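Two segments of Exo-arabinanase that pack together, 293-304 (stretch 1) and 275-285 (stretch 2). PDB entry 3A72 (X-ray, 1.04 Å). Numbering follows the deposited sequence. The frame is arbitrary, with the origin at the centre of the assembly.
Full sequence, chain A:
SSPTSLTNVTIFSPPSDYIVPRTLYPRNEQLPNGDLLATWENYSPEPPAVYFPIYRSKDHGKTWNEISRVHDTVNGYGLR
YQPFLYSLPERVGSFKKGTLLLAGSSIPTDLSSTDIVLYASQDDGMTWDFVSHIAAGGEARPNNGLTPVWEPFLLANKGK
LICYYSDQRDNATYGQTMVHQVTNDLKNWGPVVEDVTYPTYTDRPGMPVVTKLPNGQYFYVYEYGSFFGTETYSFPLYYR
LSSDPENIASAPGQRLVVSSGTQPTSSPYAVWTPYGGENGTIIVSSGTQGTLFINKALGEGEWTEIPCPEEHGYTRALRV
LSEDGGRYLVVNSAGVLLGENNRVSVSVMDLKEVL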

# COMPACT_ATOMS: atom_id res chain seq x y z
N PHE A 293 14.66 -2.50 6.25
CA PHE A 293 15.26 -3.79 5.99
C PHE A 293 15.63 -3.86 4.53
O PHE A 293 14.76 -3.65 3.68
CB PHE A 293 14.30 -4.92 6.42
CG PHE A 293 13.82 -4.72 7.82
CD1 PHE A 293 14.64 -5.12 8.90
CD2 PHE A 293 12.63 -4.09 8.10
CE1 PHE A 293 14.25 -4.82 10.19
CE2 PHE A 293 12.26 -3.82 9.39
CZ PHE A 293 13.05 -4.20 10.44
N ILE A 294 16.89 -4.15 4.22
CA ILE A 294 17.32 -4.15 2.85
C ILE A 294 17.88 -5.49 2.43
O ILE A 294 18.38 -6.29 3.23
CB ILE A 294 18.32 -2.99 2.57
CG1 ILE A 294 19.71 -3.20 3.24
CG2 ILE A 294 17.70 -1.67 2.99
CD1 ILE A 294 20.74 -2.19 2.81
N ASN A 295 17.87 -5.71 1.10
CA ASN A 295 18.38 -6.98 0.55
C ASN A 295 18.95 -6.71 -0.84
O ASN A 295 18.21 -6.25 -1.76
CB ASN A 295 17.27 -8.01 0.50
CG ASN A 295 17.79 -9.38 0.20
OD1 ASN A 295 18.34 -9.61 -0.89
ND2 ASN A 295 17.61 -10.32 1.10
N LYS A 296 20.24 -6.97 -1.01
CA LYS A 296 20.99 -6.69 -2.25
C LYS A 296 21.14 -7.95 -3.09
O LYS A 296 21.94 -7.95 -4.04
CB LYS A 296 22.35 -6.11 -1.89
CG LYS A 296 22.24 -4.75 -1.23
CD LYS A 296 23.61 -4.12 -1.02
CE LYS A 296 23.52 -2.72 -0.45
NZ LYS A 296 24.91 -2.09 -0.55
N ALA A 297 20.41 -9.00 -2.75
CA ALA A 297 20.49 -10.29 -3.42
C ALA A 297 19.11 -10.80 -3.82
O ALA A 297 18.84 -12.01 -3.78
CB ALA A 297 21.23 -11.28 -2.56
N LEU A 298 18.23 -9.87 -4.22
CA LEU A 298 16.93 -10.24 -4.81
C LEU A 298 16.07 -11.07 -3.85
O LEU A 298 15.16 -11.77 -4.29
CB LEU A 298 17.12 -10.95 -6.16
CG LEU A 298 17.87 -10.10 -7.20
CD1 LEU A 298 18.25 -10.95 -8.41
CD2 LEU A 298 17.03 -8.89 -7.60
N GLY A 299 16.28 -10.91 -2.54
CA GLY A 299 15.51 -11.68 -1.58
C GLY A 299 16.20 -12.92 -1.07
O GLY A 299 15.65 -13.63 -0.20
N GLU A 300 17.41 -13.22 -1.54
CA GLU A 300 18.21 -14.31 -0.98
C GLU A 300 18.78 -13.97 0.37
O GLU A 300 18.98 -12.81 0.73
CB GLU A 300 19.39 -14.65 -1.94
CG GLU A 300 18.95 -15.17 -3.30
CD GLU A 300 20.10 -15.68 -4.14
OE1 GLU A 300 21.22 -15.08 -4.07
OE2 GLU A 300 19.90 -16.64 -4.91
N GLY A 301 19.12 -15.00 1.13
CA GLY A 301 19.82 -14.82 2.38
C GLY A 301 19.00 -14.10 3.43
O GLY A 301 17.81 -14.33 3.57
N GLU A 302 19.68 -13.27 4.20
CA GLU A 302 19.12 -12.48 5.27
C GLU A 302 19.13 -11.01 4.89
O GLU A 302 19.90 -10.54 4.04
CB GLU A 302 19.88 -12.69 6.56
CG GLU A 302 19.76 -14.13 7.05
CD GLU A 302 20.51 -14.48 8.26
OE1 GLU A 302 21.34 -13.63 8.68
OE2 GLU A 302 20.37 -15.67 8.77
N TRP A 303 18.27 -10.25 5.55
CA TRP A 303 18.08 -8.85 5.33
C TRP A 303 18.88 -8.04 6.33
O TRP A 303 19.06 -8.44 7.48
CB TRP A 303 16.56 -8.51 5.49
CG TRP A 303 15.77 -9.14 4.39
CD1 TRP A 303 15.59 -10.50 4.19
CD2 TRP A 303 15.07 -8.47 3.33
NE1 TRP A 303 14.82 -10.69 3.04
CE2 TRP A 303 14.50 -9.46 2.52
CE3 TRP A 303 14.88 -7.10 3.02
CZ2 TRP A 303 13.76 -9.14 1.38
CZ3 TRP A 303 14.14 -6.79 1.89
CH2 TRP A 303 13.59 -7.81 1.10
N THR A 304 19.38 -6.89 5.88
CA THR A 304 20.16 -5.99 6.72
C THR A 304 19.26 -4.89 7.25
O THR A 304 18.62 -4.16 6.48
CB THR A 304 21.31 -5.37 5.97
OG1 THR A 304 22.16 -6.43 5.47
CG2 THR A 304 22.18 -4.47 6.87
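Stretch 2 (275-285) YGGENGTIIVS

Stretch 2 runs from a loop, 275-280, into a strand, 281-285, that lies antiparallel to strand 293-295 of stretch 1: the two axes approach to 4.7 Å with 160° between their N-to-C directions, and 704 Å² of surface is buried between the segments. Phe293 faces Val284 and Asn295 faces Ile282 as hydrogen-bonded pairs, CA to CA 5.1 Å in each; between them Ile294 and Ile283 form a non-hydrogen-bonded pair whose CA atoms are 4.6 Å apart.

Each hydrogen-bonded pair closes a two-bond ring. Val284 N donates to Phe293 O (2.8 Å) and Phe293 N to Val284 O (2.9 Å); Ile282 N donates to Asn295 O (2.9 Å) and Asn295 N to Ile282 O (2.9 Å). The backbone N and O of Ile294 turn to the other side and are satisfied within stretch 1, Ile294 N by Thr304 O (2.8 Å) and Ile294 O by Thr304 N (2.9 Å). Strand 293-295 therefore has stretch 2 along one edge and Thr304 along the other. Weaker CA-H...O contacts fill in the ladder, from Ile294 CA to Ile282 O (3.2 Å) and from Thr281 CA to Asn295 O (3.4 Å).

Beyond Asn295 the direct ladder gives way to water. Lys296 CA still makes a CA-H...O contact with Gly280 O (3.4 Å), but water 1 joins the two stretches by accepting from Asn279 N (2.9 Å) and donating to Gly280 O (2.8 Å) and Lys296 O (2.9 Å). Lys296 O accepts a second hydrogen bond, from water 2 (2.6 Å), which itself accepts from Asn279 ND2 (3.2 Å). Water 3 accepts from Leu298 N at 2.9 Å and lies close to Gly280 O and Asn295 O.

The loop of stretch 2 is held by a type I turn, Gly277 to Gly280, with Gly280 N bonded to Gly277 O (2.9 Å), and by Thr281 OG1 donating to Tyr275 O (2.8 Å). Lys296, extended beyond chi1, reaches along this loop until its NZ donates to Gly276 O (3.0 Å). At Gly276 a CB would fall on Thr281 OG1 and press tightly on Lys296 CE, and the backbone angles alone call for glycine.

In stretch 1 a type I' turn, Ala297 to Glu300, closes with Glu300 N on Ala297 O (2.9 Å). The Asn295 side chain braces it from within: OD1 accepts from Ala297 N (2.8 Å) and Gly299 N (2.9 Å), while ND2 donates to Glu300 O (2.9 Å).

Side-chain packing completes the fit. On the face shared by Phe293, Asn295, Ile282 and Val284, Ile282 CG2 meets the edge of the Trp303 ring at CH2 (3.6 Å), Val284 CG2 reaches Trp303 CZ3 (3.6 Å), and Ile282 CD1 lies against the backbone carbonyl carbon, Leu298 C (3.7 Å). On the other face, Ile294 CG2 packs against Ile283 CG1 (4.1 Å).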

# COMPACT_ATOMS: atom_id res chain seq x y z
N TYR A 275 20.13 1.26 -7.06
CA TYR A 275 21.29 1.56 -6.23
C TYR A 275 21.63 0.38 -5.32
O TYR A 275 20.77 -0.41 -4.93
CB TYR A 275 21.03 2.84 -5.38
CG TYR A 275 21.38 4.09 -6.13
CD1 TYR A 275 20.62 4.48 -7.23
CD2 TYR A 275 22.46 4.85 -5.82
CE1 TYR A 275 20.91 5.57 -7.97
CE2 TYR A 275 22.81 6.02 -6.56
CZ TYR A 275 21.97 6.34 -7.64
OH TYR A 275 22.35 7.51 -8.34
N GLY A 276 22.92 0.36 -4.95
CA GLY A 276 23.43 -0.52 -3.95
C GLY A 276 24.20 -1.72 -4.35
O GLY A 276 24.82 -2.37 -3.50
N GLY A 277 24.17 -2.07 -5.64
CA GLY A 277 24.89 -3.21 -6.15
C GLY A 277 24.32 -3.65 -7.50
O GLY A 277 23.35 -3.05 -8.02
N GLU A 278 24.88 -4.73 -8.04
CA GLU A 278 24.53 -5.19 -9.37
C GLU A 278 23.08 -5.63 -9.50
O GLU A 278 22.52 -5.58 -10.57
CB GLU A 278 25.46 -6.34 -9.73
CG GLU A 278 24.92 -7.12 -10.91
CD GLU A 278 25.17 -8.60 -10.87
OE1 GLU A 278 25.43 -9.30 -9.85
OE2 GLU A 278 25.07 -9.14 -11.99
N ASN A 279 22.47 -6.10 -8.41
CA ASN A 279 21.05 -6.49 -8.39
C ASN A 279 20.16 -5.41 -7.80
O ASN A 279 19.00 -5.69 -7.48
CB ASN A 279 20.93 -7.80 -7.59
CG ASN A 279 21.39 -9.01 -8.40
OD1 ASN A 279 21.20 -9.07 -9.58
ND2 ASN A 279 21.81 -10.08 -7.83
N GLY A 280 20.70 -4.22 -7.56
CA GLY A 280 19.98 -3.21 -6.81
C GLY A 280 19.69 -3.70 -5.41
O GLY A 280 20.28 -4.62 -4.90
N THR A 281 18.71 -3.03 -4.79
CA THR A 281 18.35 -3.25 -3.41
C THR A 281 16.83 -3.26 -3.27
O THR A 281 16.18 -2.30 -3.66
CB THR A 281 18.96 -2.17 -2.50
OG1 THR A 281 20.38 -2.08 -2.74
CG2 THR A 281 18.80 -2.51 -1.04
N ILE A 282 16.32 -4.30 -2.65
CA ILE A 282 14.92 -4.32 -2.18
C ILE A 282 14.92 -3.67 -0.81
O ILE A 282 15.78 -3.99 0.04
CB ILE A 282 14.33 -5.74 -2.11
CG1 ILE A 282 14.53 -6.54 -3.39
CG2 ILE A 282 12.84 -5.67 -1.73
CD1 ILE A 282 14.18 -8.00 -3.25
N ILE A 283 13.97 -2.78 -0.56
CA ILE A 283 13.85 -2.06 0.72
C ILE A 283 12.45 -2.32 1.24
O ILE A 283 11.45 -2.13 0.51
CB ILE A 283 14.13 -0.58 0.52
CG1 ILE A 283 15.46 -0.35 -0.19
CG2 ILE A 283 14.10 0.13 1.91
CD1 ILE A 283 15.72 1.11 -0.49
N VAL A 284 12.36 -2.78 2.49
CA VAL A 284 11.13 -3.14 3.14
C VAL A 284 10.96 -2.37 4.44
O VAL A 284 11.92 -2.18 5.23
CB VAL A 284 11.08 -4.67 3.40
CG1 VAL A 284 10.02 -5.08 4.45
CG2 VAL A 284 10.84 -5.40 2.10
N SER A 285 9.72 -1.93 4.68
CA SER A 285 9.28 -1.39 5.96
C SER A 285 8.22 -2.33 6.54
O SER A 285 7.47 -2.99 5.80
CB SER A 285 8.67 -0.00 5.74
OG SER A 285 8.20 0.59 6.93
O HOH W 1 22.77 -5.66 -5.57
O HOH W 2 23.63 -9.51 -5.27
O HOH W 3 18.26 -7.01 -4.57